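Local coordinates for protein 4-amino-4-deoxychorismate lyase (PDB 3LUL) that is a pyridoxal-phosphate enzyme of the class IV aminotransferase family, seen as a two-subunit assembly with its cofactor covalently attached to the chain, at residues B[125-130]-B[149-154]; B[160-165]-B[173-178]; B[179-184]-B[234-239]. One frame throughout, in Å; residues are numbered along the deposited sequence.

Along the chain the three contacts close in series, and none nests in or crosses another. Interaction 1 closes first, bringing helix 146-157 back over strand 122-131; 18 residues separate 125-130 from 149-154. Interaction 2 follows at once, a tight hairpin, with seven residues between the two segments, pairing strand 162-167 with strand 172-175. Interaction 3 joins strand 179-184 to strand 232-237; 49 residues separate 179-184 from 234-239. All serve one mixed sheet. Interactions 1 and 2 meet where strands 122-131 and 162-167 lie side by side and Ala151 packs on Phe165; interactions 2 and 3 meet where Leu164 touches Leu180 and Cys177 O bonds Asn237 ND2. Interactions 1 and 3 do not touch.

Interaction 1 of 3, residues B[125-130]-B[149-154]; sequences ISINWL and IIAQRQ
Ile150 comes first along the helix and meets the far end of the Trp129 indole, its CG2 lying 4.1 Å from Trp129 CH2. The two side chains cross at about a right angle. Trp129 CG sits between the backbone N and the carbonyl carbon (chi1 70°), and the six-membered ring reaches the helix; the polar NE1, meanwhile, bonds to Glu147 one turn earlier. Ile150 also packs against Leu57 of the second subunit.

Ala151 turns its CB to the strand. This CB is 3.5 Å from Ile127 CD1, tighter than usual for two carbons, and 4.1 Å from Trp129 CZ2. The small methyl suits this place, where Ala163 and Phe165 of strand 162-167 also touch it. This is the core of a beta-alpha-beta crossover: strand 122-131 leads into helix 146-157, which packs on the sheet, running roughly against strand 125-127 (142°), and delivers the chain to the parallel neighbour 162-167. The branched Ile127 serves both directions, CD1 toward the helix and CG2 over the centre of the indole face, 3.4 Å above its plane.

Gln154, one turn on, is extended beyond CG and meets Trp129 tip to tip. Its NE2 lies in the ring plane at the edge, 3.8 Å from Trp129 CZ3, with the amide turned 88° to the indole, while its OE1 is 4.0 Å from Ile127 CD1.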
ATOM      1  N   ILE B 125      -9.953 -16.153  -9.591  1.00  8.92           N
ATOM      2  CA  ILE B 125      -8.731 -16.503 -10.297  1.00  9.37           C
ATOM      3  C   ILE B 125      -7.567 -16.400  -9.340  1.00  9.96           C
ATOM      4  O   ILE B 125      -7.595 -15.606  -8.397  1.00 11.54           O
ATOM      5  CB  ILE B 125      -8.467 -15.659 -11.595  1.00 11.60           C
ATOM      6  CG1 ILE B 125      -8.533 -14.155 -11.347  1.00 16.80           C
ATOM      7  CG2 ILE B 125      -9.428 -16.101 -12.767  1.00 11.33           C
ATOM      8  CD1 ILE B 125      -7.300 -13.378 -11.728  1.00 23.15           C
ATOM      9  N   SER B 126      -6.548 -17.225  -9.553  1.00  9.88           N
ATOM     10  CA  SER B 126      -5.362 -17.203  -8.704  1.00 11.45           C
ATOM     11  C   SER B 126      -4.424 -16.129  -9.231  1.00 11.49           C
ATOM     12  O   SER B 126      -4.171 -16.074 -10.421  1.00 12.95           O
ATOM     13  CB  SER B 126      -4.626 -18.548  -8.797  1.00 14.12           C
ATOM     14  OG  SER B 126      -5.370 -19.608  -8.252  1.00 18.65           O
ATOM     15  N   ILE B 127      -3.846 -15.336  -8.348  1.00  8.89           N
ATOM     16  CA  ILE B 127      -2.879 -14.324  -8.729  1.00  7.80           C
ATOM     17  C   ILE B 127      -1.472 -14.950  -8.823  1.00  9.18           C
ATOM     18  O   ILE B 127      -1.104 -15.799  -8.007  1.00 10.92           O
ATOM     19  CB  ILE B 127      -2.953 -13.181  -7.692  1.00  8.68           C
ATOM     20  CG1 ILE B 127      -4.281 -12.394  -7.881  1.00 12.28           C
ATOM     21  CG2 ILE B 127      -1.745 -12.279  -7.740  1.00  6.78           C
ATOM     22  CD1 ILE B 127      -4.399 -11.526  -9.120  1.00  9.88           C
ATOM     23  N   ASN B 128      -0.687 -14.484  -9.788  1.00 11.46           N
ATOM     24  CA  ASN B 128       0.629 -15.081 -10.080  1.00 15.43           C
ATOM     25  C   ASN B 128       1.739 -14.596  -9.138  1.00 13.65           C
ATOM     26  O   ASN B 128       2.668 -15.331  -8.834  1.00 16.14           O
ATOM     27  CB  ASN B 128       1.060 -14.836 -11.540  1.00 15.45           C
ATOM     28  CG  ASN B 128       1.276 -13.379 -11.857  1.00 22.21           C
ATOM     29  OD1 ASN B 128       0.392 -12.546 -11.639  1.00 19.45           O
ATOM     30  ND2 ASN B 128       2.466 -13.055 -12.371  1.00 27.71           N
ATOM     31  N   TRP B 129       1.676 -13.353  -8.706  1.00 11.13           N
ATOM     32  CA  TRP B 129       2.681 -12.890  -7.756  1.00  9.25           C
ATOM     33  C   TRP B 129       2.363 -13.416  -6.335  1.00  9.50           C
ATOM     34  O   TRP B 129       1.174 -13.603  -5.963  1.00 10.76           O
ATOM     35  CB  TRP B 129       2.845 -11.374  -7.812  1.00  7.11           C
ATOM     36  CG  TRP B 129       1.709 -10.559  -7.274  1.00  9.69           C
ATOM     37  CD1 TRP B 129       1.473 -10.245  -5.974  1.00 10.56           C
ATOM     38  CD2 TRP B 129       0.697  -9.882  -8.036  1.00  7.20           C
ATOM     39  NE1 TRP B 129       0.366  -9.459  -5.879  1.00 10.08           N
ATOM     40  CE2 TRP B 129      -0.110  -9.197  -7.136  1.00  7.46           C
ATOM     41  CE3 TRP B 129       0.407  -9.789  -9.399  1.00 10.67           C
ATOM     42  CZ2 TRP B 129      -1.228  -8.437  -7.541  1.00  8.70           C
ATOM     43  CZ3 TRP B 129      -0.718  -9.002  -9.796  1.00  7.81           C
ATOM     44  CH2 TRP B 129      -1.502  -8.363  -8.870  1.00 10.18           C
ATOM     45  N   LEU B 130       3.430 -13.682  -5.562  1.00  9.27           N
ATOM     46  CA  LEU B 130       3.318 -14.260  -4.219  1.00  9.82           C
ATOM     47  C   LEU B 130       3.625 -13.247  -3.115  1.00  9.63           C
ATOM     48  O   LEU B 130       4.367 -12.299  -3.334  1.00  9.60           O
ATOM     49  CB  LEU B 130       4.219 -15.475  -4.106  1.00  9.58           C
ATOM     50  CG  LEU B 130       4.029 -16.565  -5.197  1.00 10.42           C
ATOM     51  CD1 LEU B 130       5.047 -17.734  -4.986  1.00 10.90           C
ATOM     52  CD2 LEU B 130       2.613 -17.115  -5.285  1.00 11.80           C
ATOM     53  N   ILE B 149      -6.642  -3.817  -5.546  1.00  9.72           N
ATOM     54  CA  ILE B 149      -7.333  -3.183  -6.677  1.00  9.37           C
ATOM     55  C   ILE B 149      -6.837  -3.744  -8.005  1.00  9.63           C
ATOM     56  O   ILE B 149      -7.638  -4.142  -8.849  1.00 11.47           O
ATOM     57  CB  ILE B 149      -7.168  -1.621  -6.649  1.00  8.72           C
ATOM     58  CG1 ILE B 149      -7.936  -1.046  -5.454  1.00  8.33           C
ATOM     59  CG2 ILE B 149      -7.666  -0.994  -7.975  1.00  7.63           C
ATOM     60  CD1 ILE B 149      -7.595   0.406  -5.160  1.00 10.79           C
ATOM     61  N   ILE B 150      -5.526  -3.791  -8.189  1.00  8.98           N
ATOM     62  CA  ILE B 150      -4.948  -4.310  -9.439  1.00 10.86           C
ATOM     63  C   ILE B 150      -5.389  -5.791  -9.669  1.00 10.52           C
ATOM     64  O   ILE B 150      -5.832  -6.156 -10.757  1.00 12.74           O
ATOM     65  CB  ILE B 150      -3.400  -4.165  -9.430  1.00  8.68           C
ATOM     66  CG1 ILE B 150      -2.988  -2.665  -9.424  1.00  9.13           C
ATOM     67  CG2 ILE B 150      -2.763  -4.938 -10.635  1.00 11.03           C
ATOM     68  CD1 ILE B 150      -1.489  -2.462  -9.209  1.00  6.78           C
ATOM     69  N   ALA B 151      -5.272  -6.605  -8.620  1.00  9.38           N
ATOM     70  CA  ALA B 151      -5.629  -8.020  -8.655  1.00 10.36           C
ATOM     71  C   ALA B 151      -7.117  -8.194  -8.987  1.00 10.90           C
ATOM     72  O   ALA B 151      -7.488  -8.989  -9.859  1.00 11.44           O
ATOM     73  CB  ALA B 151      -5.272  -8.661  -7.333  1.00  9.26           C
ATOM     74  N   GLN B 152      -7.981  -7.409  -8.359  1.00 11.55           N
ATOM     75  CA  GLN B 152      -9.407  -7.486  -8.690  1.00 12.47           C
ATOM     76  C   GLN B 152      -9.748  -7.044 -10.119  1.00 11.57           C
ATOM     77  O   GLN B 152     -10.538  -7.689 -10.818  1.00 12.83           O
ATOM     78  CB  GLN B 152     -10.263  -6.709  -7.700  1.00 14.80           C
ATOM     79  CG  GLN B 152     -11.756  -6.838  -8.060  1.00 20.69           C
ATOM     80  CD  GLN B 152     -12.638  -6.751  -6.884  1.00 26.85           C
ATOM     81  OE1 GLN B 152     -12.514  -5.844  -6.085  1.00 29.68           O
ATOM     82  NE2 GLN B 152     -13.525  -7.704  -6.743  1.00 30.42           N
ATOM     83  N   ARG B 153      -9.135  -5.971 -10.585  1.00 10.48           N
ATOM     84  CA  ARG B 153      -9.268  -5.611 -11.998  1.00 11.35           C
ATOM     85  C   ARG B 153      -8.833  -6.706 -12.955  1.00 12.43           C
ATOM     86  O   ARG B 153      -9.457  -6.874 -14.009  1.00 12.92           O
ATOM     87  CB  ARG B 153      -8.496  -4.352 -12.302  1.00 13.78           C
ATOM     88  CG  ARG B 153      -9.057  -3.103 -11.616  1.00 14.81           C
ATOM     89  CD  ARG B 153      -8.473  -1.866 -12.322  1.00 20.33           C
ATOM     90  NE  ARG B 153      -8.533  -0.628 -11.544  1.00 23.02           N
ATOM     91  CZ  ARG B 153      -9.664  -0.025 -11.186  1.00 19.94           C
ATOM     92  NH1 ARG B 153     -10.855  -0.553 -11.508  1.00 30.45           N
ATOM     93  NH2 ARG B 153      -9.618   1.124 -10.512  1.00 21.10           N
ATOM     94  N   GLN B 154      -7.796  -7.465 -12.612  1.00 12.79           N
ATOM     95  CA  GLN B 154      -7.339  -8.557 -13.511  1.00 15.33           C
ATOM     96  C   GLN B 154      -8.369  -9.670 -13.576  1.00 12.39           C
ATOM     97  O   GLN B 154      -8.661 -10.234 -14.654  1.00 12.84           O
ATOM     98  CB  GLN B 154      -6.026  -9.179 -13.047  1.00 16.66           C
ATOM     99  CG  GLN B 154      -4.821  -8.303 -13.233  1.00 21.14           C
ATOM    100  CD  GLN B 154      -3.491  -9.037 -13.027  1.00 22.73           C
ATOM    101  OE1 GLN B 154      -3.456 -10.245 -12.797  1.00 31.48           O
ATOM    102  NE2 GLN B 154      -2.398  -8.286 -13.099  1.00 25.73           N
TER

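Interaction 2 of 3, residues B[160-165]-B[173-178]; sequences ADDALF and TETTCA
Asp162 and the threonines at positions 175 and 176 carry the polar side-chain part of the contact. Asp162 CG stands anti to its backbone N (chi1 -163°), and its two carboxylate oxygens divide the hydroxyls between them. OD1 accepts a short bond, 2.5 Å, from Thr176 OG1 on the syn side, and also the backbone N of Ala163; the two donors arrive from opposite faces of the carboxylate plane. OD2 accepts from Thr175 OG1 at 3.2 Å, met from above that plane. The same Thr175 OG1 takes the N-H of Cys177, an ST turn that bends the chain as it leaves the strand. Threonine suits both places, since a short hydroxyl reaches the buried acid while its methyl remains for packing.

The backbones run antiparallel and are joined by two good bonds, Phe165 N to Glu174 O (3.0 Å, N-H...O 170°) and Thr173 N to Phe165 O (2.9 Å). Nearer Asp162 the ladder loosens: Thr176 N to Ala163 O is a weak bond of 3.4 Å.

Packing round Phe165 and Leu164 completes the pairing. Thr176 CG2 lies 3.9 Å from Phe165 CE2, and the backbone at Glu174, Thr175 and Thr176 passes the edge of the Phe165 ring; Arg131 makes a cation-pi contact with that ring. On the face that carries Leu164 and Thr175, Leu164 CD1 touches Thr175 CG2 at 3.8 Å.

The result is a beta hairpin, 162-167 with 172-175, at the cofactor site: Glu174 OE1 bonds Leu198 N and, weakly, N1 of the pyridoxal-phosphate-modified lysine at position 141.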
ATOM      1  N   ALA B 160     -13.841 -13.199 -14.282  1.00 16.38           N
ATOM      2  CA  ALA B 160     -14.023 -13.624 -12.884  1.00 17.31           C
ATOM      3  C   ALA B 160     -14.525 -12.465 -12.033  1.00 15.83           C
ATOM      4  O   ALA B 160     -14.721 -11.358 -12.534  1.00 19.92           O
ATOM      5  CB  ALA B 160     -12.731 -14.157 -12.340  1.00 15.43           C
ATOM      6  N   ASP B 161     -14.704 -12.712 -10.747  1.00 14.46           N
ATOM      7  CA  ASP B 161     -15.212 -11.711  -9.812  1.00 13.78           C
ATOM      8  C   ASP B 161     -14.157 -11.178  -8.841  1.00 15.90           C
ATOM      9  O   ASP B 161     -14.224 -10.014  -8.444  1.00 18.25           O
ATOM     10  CB  ASP B 161     -16.375 -12.292  -9.014  1.00 12.94           C
ATOM     11  CG  ASP B 161     -17.508 -12.746  -9.921  1.00 19.43           C
ATOM     12  OD1 ASP B 161     -17.983 -11.906 -10.717  1.00 16.90           O
ATOM     13  OD2 ASP B 161     -17.864 -13.930  -9.883  1.00 12.74           O
ATOM     14  N   ASP B 162     -13.228 -12.022  -8.419  1.00 15.51           N
ATOM     15  CA  ASP B 162     -12.301 -11.652  -7.338  1.00 12.22           C
ATOM     16  C   ASP B 162     -11.055 -12.491  -7.551  1.00 12.31           C
ATOM     17  O   ASP B 162     -11.051 -13.407  -8.400  1.00 11.26           O
ATOM     18  CB  ASP B 162     -12.978 -11.887  -5.985  1.00 12.15           C
ATOM     19  CG  ASP B 162     -12.298 -11.162  -4.793  1.00 19.33           C
ATOM     20  OD1 ASP B 162     -11.242 -10.493  -4.964  1.00 20.27           O
ATOM     21  OD2 ASP B 162     -12.846 -11.322  -3.670  1.00 22.54           O
ATOM     22  N   ALA B 163      -9.993 -12.139  -6.827  1.00  8.58           N
ATOM     23  CA  ALA B 163      -8.676 -12.734  -6.955  1.00  7.65           C
ATOM     24  C   ALA B 163      -8.277 -13.362  -5.635  1.00  6.59           C
ATOM     25  O   ALA B 163      -8.607 -12.825  -4.568  1.00 12.56           O
ATOM     26  CB  ALA B 163      -7.661 -11.658  -7.313  1.00  7.02           C
ATOM     27  N   LEU B 164      -7.570 -14.481  -5.724  1.00  8.68           N
ATOM     28  CA  LEU B 164      -7.055 -15.254  -4.617  1.00  8.29           C
ATOM     29  C   LEU B 164      -5.520 -15.214  -4.603  1.00  7.44           C
ATOM     30  O   LEU B 164      -4.849 -15.504  -5.619  1.00  8.34           O
ATOM     31  CB  LEU B 164      -7.530 -16.694  -4.726  1.00  7.71           C
ATOM     32  CG  LEU B 164      -7.214 -17.616  -3.568  1.00 10.49           C
ATOM     33  CD1 LEU B 164      -7.960 -17.209  -2.270  1.00  7.10           C
ATOM     34  CD2 LEU B 164      -7.619 -19.067  -3.988  1.00 11.23           C
ATOM     35  N   PHE B 165      -4.971 -14.827  -3.461  1.00  7.76           N
ATOM     36  CA  PHE B 165      -3.527 -14.752  -3.248  1.00  8.31           C
ATOM     37  C   PHE B 165      -2.949 -15.972  -2.518  1.00  9.93           C
ATOM     38  O   PHE B 165      -3.593 -16.586  -1.644  1.00 11.10           O
ATOM     39  CB  PHE B 165      -3.159 -13.507  -2.451  1.00  9.04           C
ATOM     40  CG  PHE B 165      -3.660 -12.241  -3.064  1.00  7.36           C
ATOM     41  CD1 PHE B 165      -2.911 -11.566  -4.024  1.00  7.41           C
ATOM     42  CD2 PHE B 165      -4.873 -11.717  -2.694  1.00  9.07           C
ATOM     43  CE1 PHE B 165      -3.349 -10.369  -4.595  1.00 11.09           C
ATOM     44  CE2 PHE B 165      -5.341 -10.509  -3.269  1.00 13.11           C
ATOM     45  CZ  PHE B 165      -4.575  -9.844  -4.237  1.00 10.84           C
ATOM     46  N   THR B 173      -3.770 -17.787   0.972  1.00  7.99           N
ATOM     47  CA  THR B 173      -3.993 -16.826   2.059  1.00 10.55           C
ATOM     48  C   THR B 173      -5.474 -16.383   2.058  1.00 10.95           C
ATOM     49  O   THR B 173      -6.278 -16.925   2.806  1.00 12.78           O
ATOM     50  CB  THR B 173      -2.991 -15.655   2.043  1.00 10.54           C
ATOM     51  OG1 THR B 173      -3.090 -14.871   0.822  1.00 11.00           O
ATOM     52  CG2 THR B 173      -1.604 -16.226   2.189  1.00  9.76           C
ATOM     53  N   GLU B 174      -5.822 -15.447   1.189  1.00 12.39           N
ATOM     54  CA  GLU B 174      -7.139 -14.804   1.208  1.00  9.87           C
ATOM     55  C   GLU B 174      -7.392 -14.164  -0.128  1.00  9.03           C
ATOM     56  O   GLU B 174      -6.508 -14.167  -0.988  1.00  9.79           O
ATOM     57  CB  GLU B 174      -7.139 -13.733   2.305  1.00 11.03           C
ATOM     58  CG  GLU B 174      -6.115 -12.666   2.053  1.00 14.00           C
ATOM     59  CD  GLU B 174      -5.815 -11.801   3.256  1.00 26.92           C
ATOM     60  OE1 GLU B 174      -6.464 -11.974   4.304  1.00 28.10           O
ATOM     61  OE2 GLU B 174      -4.965 -10.907   3.106  1.00 25.74           O
ATOM     62  N   THR B 175      -8.591 -13.606  -0.321  1.00  7.89           N
ATOM     63  CA  THR B 175      -8.865 -12.810  -1.503  1.00  9.02           C
ATOM     64  C   THR B 175      -8.563 -11.312  -1.298  1.00 12.01           C
ATOM     65  O   THR B 175      -7.884 -10.926  -0.342  1.00 10.38           O
ATOM     66  CB  THR B 175     -10.347 -12.998  -2.000  1.00 11.89           C
ATOM     67  OG1 THR B 175     -11.252 -12.326  -1.122  1.00  9.95           O
ATOM     68  CG2 THR B 175     -10.693 -14.509  -2.146  1.00 11.76           C
ATOM     69  N   THR B 176      -9.055 -10.479  -2.201  1.00 10.14           N
ATOM     70  CA  THR B 176      -8.935  -9.012  -2.056  1.00 11.04           C
ATOM     71  C   THR B 176      -9.736  -8.421  -0.898  1.00 15.16           C
ATOM     72  O   THR B 176      -9.502  -7.281  -0.489  1.00 15.61           O
ATOM     73  CB  THR B 176      -9.379  -8.277  -3.314  1.00  9.75           C
ATOM     74  OG1 THR B 176     -10.794  -8.441  -3.528  1.00 10.83           O
ATOM     75  CG2 THR B 176      -8.585  -8.762  -4.541  1.00 14.43           C
ATOM     76  N   CYS B 177     -10.720  -9.168  -0.400  1.00 11.31           N
ATOM     77  CA  CYS B 177     -11.628  -8.626   0.614  1.00 13.07           C
ATOM     78  C   CYS B 177     -12.222  -9.640   1.583  1.00 11.87           C
ATOM     79  O   CYS B 177     -13.116  -9.294   2.352  1.00 12.13           O
ATOM     80  CB  CYS B 177     -12.767  -7.904  -0.125  1.00 13.90           C
ATOM     81  SG  CYS B 177     -13.838  -9.034  -1.032  1.00 22.34           S
ATOM     82  N   ALA B 178     -11.709 -10.865   1.599  1.00 11.08           N
ATOM     83  CA  ALA B 178     -12.355 -11.928   2.334  1.00 10.44           C
ATOM     84  C   ALA B 178     -11.401 -13.070   2.648  1.00 11.05           C
ATOM     85  O   ALA B 178     -10.414 -13.296   1.922  1.00 11.79           O
ATOM     86  CB  ALA B 178     -13.595 -12.424   1.553  1.00  8.56           C
TER

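Interaction 3 of 3, residues B[179-184]-B[234-239]; sequences NLFLIE and FLTNSL
Phe234 CG lies between its backbone N and carbonyl carbon (chi1 70°), which turns CG, and the ring with it, to the side of Phe181 on one face of the sheet; Phe181 CG is anti to its own carbonyl carbon, beside its backbone N (chi1 -79°). The ring planes are parallel to within 1° but slid apart, centroids 5.2 Å from each other, so the rings barely overlap. What Phe234 offers Phe181 instead is a face for its CB: that methylene sits 3.6 Å from the centroid of the Phe234 ring, a CH-pi contact displaced toward the rim. Thr236 continues the same face, its CG2 at 3.7 Å from Phe181 CE1, and the edge of the Phe234 ring is met by Ile183 CD1 at 4.2 Å from CE2. Large apolar rings suit this buried face, which helices 201-212 and 258-269 cover; Leu206 touches both phenylalanines.

Beneath the side chains the strands are antiparallel. Phe181 and Phe234 form one hydrogen-bonded pair, with Phe181 N to Phe234 O at 2.9 Å and Phe234 N to Phe181 O at 3.0 Å; Asn179 and Thr236 form the next, again with bonds in both directions. Between them Leu180 and Leu235 are a non-hydrogen-bonded pair pointing to the other face, where Leu235 CD2 approaches Leu180 CB at 4.1 Å and aliphatic chains pack on Leu164 and Thr175 of the neighbouring hairpin.

A water donates to Asn179 OD1 at 2.8 Å and is also hydrogen-bonded to Thr236 OG1; Asn179 ND2 is held by Leu198 O. This is an antiparallel ladder within the mixed sheet of a class IV aminotransferase-type domain, and it leads to the cofactor site: just past the end of strand 232-237, Ser238 OG hydrogen-bonds a phosphate oxygen of the modified lysine at position 141.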
ATOM      1  N   ASN B 179     -11.671 -13.741   3.772  1.00  8.92           N
ATOM      2  CA  ASN B 179     -10.978 -14.955   4.133  1.00  9.63           C
ATOM      3  C   ASN B 179     -11.605 -16.128   3.375  1.00  8.50           C
ATOM      4  O   ASN B 179     -12.764 -16.056   2.945  1.00 10.20           O
ATOM      5  CB  ASN B 179     -11.049 -15.193   5.648  1.00  7.96           C
ATOM      6  CG  ASN B 179     -10.218 -14.168   6.443  1.00  8.01           C
ATOM      7  OD1 ASN B 179     -10.759 -13.378   7.193  1.00 10.57           O
ATOM      8  ND2 ASN B 179      -8.897 -14.177   6.240  1.00  9.87           N
ATOM      9  N   LEU B 180     -10.831 -17.191   3.237  1.00  7.74           N
ATOM     10  CA  LEU B 180     -11.259 -18.409   2.540  1.00  8.22           C
ATOM     11  C   LEU B 180     -11.373 -19.602   3.448  1.00  7.88           C
ATOM     12  O   LEU B 180     -10.518 -19.854   4.294  1.00  6.50           O
ATOM     13  CB  LEU B 180     -10.271 -18.764   1.428  1.00  8.82           C
ATOM     14  CG  LEU B 180     -10.675 -19.959   0.543  1.00  9.66           C
ATOM     15  CD1 LEU B 180     -10.285 -19.741  -0.922  1.00 13.91           C
ATOM     16  CD2 LEU B 180     -10.025 -21.219   1.023  1.00 12.34           C
ATOM     17  N   PHE B 181     -12.428 -20.387   3.214  1.00  7.72           N
ATOM     18  CA  PHE B 181     -12.695 -21.656   3.897  1.00 10.28           C
ATOM     19  C   PHE B 181     -12.944 -22.690   2.804  1.00 10.03           C
ATOM     20  O   PHE B 181     -13.451 -22.361   1.726  1.00 10.54           O
ATOM     21  CB  PHE B 181     -13.948 -21.546   4.785  1.00  9.70           C
ATOM     22  CG  PHE B 181     -13.707 -20.842   6.112  1.00  7.70           C
ATOM     23  CD1 PHE B 181     -13.701 -19.460   6.194  1.00  8.81           C
ATOM     24  CD2 PHE B 181     -13.577 -21.563   7.273  1.00 12.60           C
ATOM     25  CE1 PHE B 181     -13.512 -18.821   7.395  1.00  8.33           C
ATOM     26  CE2 PHE B 181     -13.382 -20.920   8.487  1.00  9.67           C
ATOM     27  CZ  PHE B 181     -13.334 -19.545   8.534  1.00 10.72           C
ATOM     28  N   LEU B 182     -12.621 -23.939   3.082  1.00 10.34           N
ATOM     29  CA  LEU B 182     -13.131 -25.029   2.263  1.00 10.69           C
ATOM     30  C   LEU B 182     -13.693 -26.133   3.113  1.00  8.06           C
ATOM     31  O   LEU B 182     -13.453 -26.211   4.325  1.00  9.42           O
ATOM     32  CB  LEU B 182     -12.054 -25.518   1.313  1.00 15.29           C
ATOM     33  CG  LEU B 182     -10.766 -26.015   1.920  1.00 13.50           C
ATOM     34  CD1 LEU B 182     -11.011 -27.465   2.229  1.00 14.03           C
ATOM     35  CD2 LEU B 182      -9.507 -25.862   1.015  1.00 10.11           C
ATOM     36  N   ILE B 183     -14.460 -26.997   2.476  1.00  7.92           N
ATOM     37  CA  ILE B 183     -15.079 -28.140   3.134  1.00  6.49           C
ATOM     38  C   ILE B 183     -14.652 -29.366   2.349  1.00  6.51           C
ATOM     39  O   ILE B 183     -14.777 -29.378   1.131  1.00  8.56           O
ATOM     40  CB  ILE B 183     -16.615 -28.086   3.133  1.00  7.06           C
ATOM     41  CG1 ILE B 183     -17.106 -26.891   3.969  1.00  7.42           C
ATOM     42  CG2 ILE B 183     -17.160 -29.354   3.719  1.00  7.98           C
ATOM     43  CD1 ILE B 183     -18.571 -26.657   3.888  1.00  9.68           C
ATOM     44  N   GLU B 184     -14.114 -30.359   3.042  1.00 10.11           N
ATOM     45  CA  GLU B 184     -13.856 -31.650   2.457  1.00 11.86           C
ATOM     46  C   GLU B 184     -14.227 -32.737   3.464  1.00 10.78           C
ATOM     47  O   GLU B 184     -13.773 -32.696   4.617  1.00  8.04           O
ATOM     48  CB  GLU B 184     -12.369 -31.739   2.108  1.00 12.57           C
ATOM     49  CG  GLU B 184     -11.953 -33.068   1.479  1.00 20.12           C
ATOM     50  CD  GLU B 184     -10.453 -33.096   1.185  1.00 29.41           C
ATOM     51  OE1 GLU B 184      -9.652 -32.964   2.146  1.00 30.23           O
ATOM     52  OE2 GLU B 184     -10.095 -33.222  -0.005  1.00 35.41           O
ATOM     53  N   PHE B 234     -15.790 -21.408   0.189  1.00 11.83           N
ATOM     54  CA  PHE B 234     -16.570 -20.151   0.460  1.00  7.19           C
ATOM     55  C   PHE B 234     -15.717 -19.084   1.142  1.00  7.95           C
ATOM     56  O   PHE B 234     -14.638 -19.353   1.665  1.00  9.27           O
ATOM     57  CB  PHE B 234     -17.866 -20.439   1.253  1.00  7.89           C
ATOM     58  CG  PHE B 234     -17.657 -20.850   2.694  1.00  8.96           C
ATOM     59  CD1 PHE B 234     -17.485 -19.894   3.690  1.00  7.46           C
ATOM     60  CD2 PHE B 234     -17.614 -22.197   3.050  1.00  8.93           C
ATOM     61  CE1 PHE B 234     -17.324 -20.279   5.018  1.00  9.73           C
ATOM     62  CE2 PHE B 234     -17.440 -22.598   4.383  1.00 12.70           C
ATOM     63  CZ  PHE B 234     -17.293 -21.651   5.359  1.00 10.81           C
ATOM     64  N   LEU B 235     -16.195 -17.852   1.096  1.00  8.60           N
ATOM     65  CA  LEU B 235     -15.447 -16.702   1.624  1.00  8.68           C
ATOM     66  C   LEU B 235     -16.214 -16.012   2.737  1.00 11.23           C
ATOM     67  O   LEU B 235     -17.425 -16.125   2.799  1.00  9.54           O
ATOM     68  CB  LEU B 235     -15.236 -15.695   0.522  1.00  9.01           C
ATOM     69  CG  LEU B 235     -14.647 -16.234  -0.786  1.00 10.62           C
ATOM     70  CD1 LEU B 235     -14.646 -15.125  -1.861  1.00 12.25           C
ATOM     71  CD2 LEU B 235     -13.253 -16.780  -0.559  1.00  9.28           C
ATOM     72  N   THR B 236     -15.509 -15.265   3.580  1.00  8.88           N
ATOM     73  CA  THR B 236     -16.145 -14.598   4.697  1.00 10.06           C
ATOM     74  C   THR B 236     -15.626 -13.166   4.817  1.00  8.67           C
ATOM     75  O   THR B 236     -14.430 -12.909   4.662  1.00  8.71           O
ATOM     76  CB  THR B 236     -15.893 -15.346   6.061  1.00  9.20           C
ATOM     77  OG1 THR B 236     -14.493 -15.329   6.386  1.00 10.32           O
ATOM     78  CG2 THR B 236     -16.364 -16.828   6.028  1.00  6.68           C
ATOM     79  N   ASN B 237     -16.540 -12.252   5.105  1.00  8.58           N
ATOM     80  CA  ASN B 237     -16.208 -10.914   5.565  1.00  9.61           C
ATOM     81  C   ASN B 237     -17.413 -10.266   6.250  1.00  9.54           C
ATOM     82  O   ASN B 237     -18.507 -10.836   6.254  1.00  9.16           O
ATOM     83  CB  ASN B 237     -15.612 -10.037   4.456  1.00  9.90           C
ATOM     84  CG  ASN B 237     -16.592  -9.691   3.343  1.00 13.41           C
ATOM     85  OD1 ASN B 237     -17.805  -9.714   3.524  1.00 15.26           O
ATOM     86  ND2 ASN B 237     -16.050  -9.328   2.178  1.00 14.60           N
ATOM     87  N   SER B 238     -17.198  -9.108   6.864  1.00  9.00           N
ATOM     88  CA  SER B 238     -18.224  -8.520   7.743  1.00  9.86           C
ATOM     89  C   SER B 238     -19.392  -8.027   6.943  1.00  9.85           C
ATOM     90  O   SER B 238     -20.508  -8.143   7.390  1.00 11.09           O
ATOM     91  CB  SER B 238     -17.664  -7.326   8.541  1.00 13.24           C
ATOM     92  OG  SER B 238     -16.806  -7.756   9.543  1.00 19.02           O
ATOM     93  N   LEU B 239     -19.140  -7.468   5.760  1.00  9.28           N
ATOM     94  CA  LEU B 239     -20.234  -6.903   4.967  1.00 11.81           C
ATOM     95  C   LEU B 239     -21.075  -7.935   4.254  1.00 13.16           C
ATOM     96  O   LEU B 239     -22.300  -7.781   4.173  1.00 13.59           O
ATOM     97  CB  LEU B 239     -19.763  -5.853   3.961  1.00 12.39           C
ATOM     98  CG  LEU B 239     -19.127  -4.612   4.541  1.00 15.99           C
ATOM     99  CD1 LEU B 239     -18.622  -3.708   3.384  1.00 24.00           C
ATOM    100  CD2 LEU B 239     -20.076  -3.883   5.449  1.00 14.86           C
TER
HETATM  101  O   HOH W   1     -13.412 -12.998   7.877  1.00  9.53           O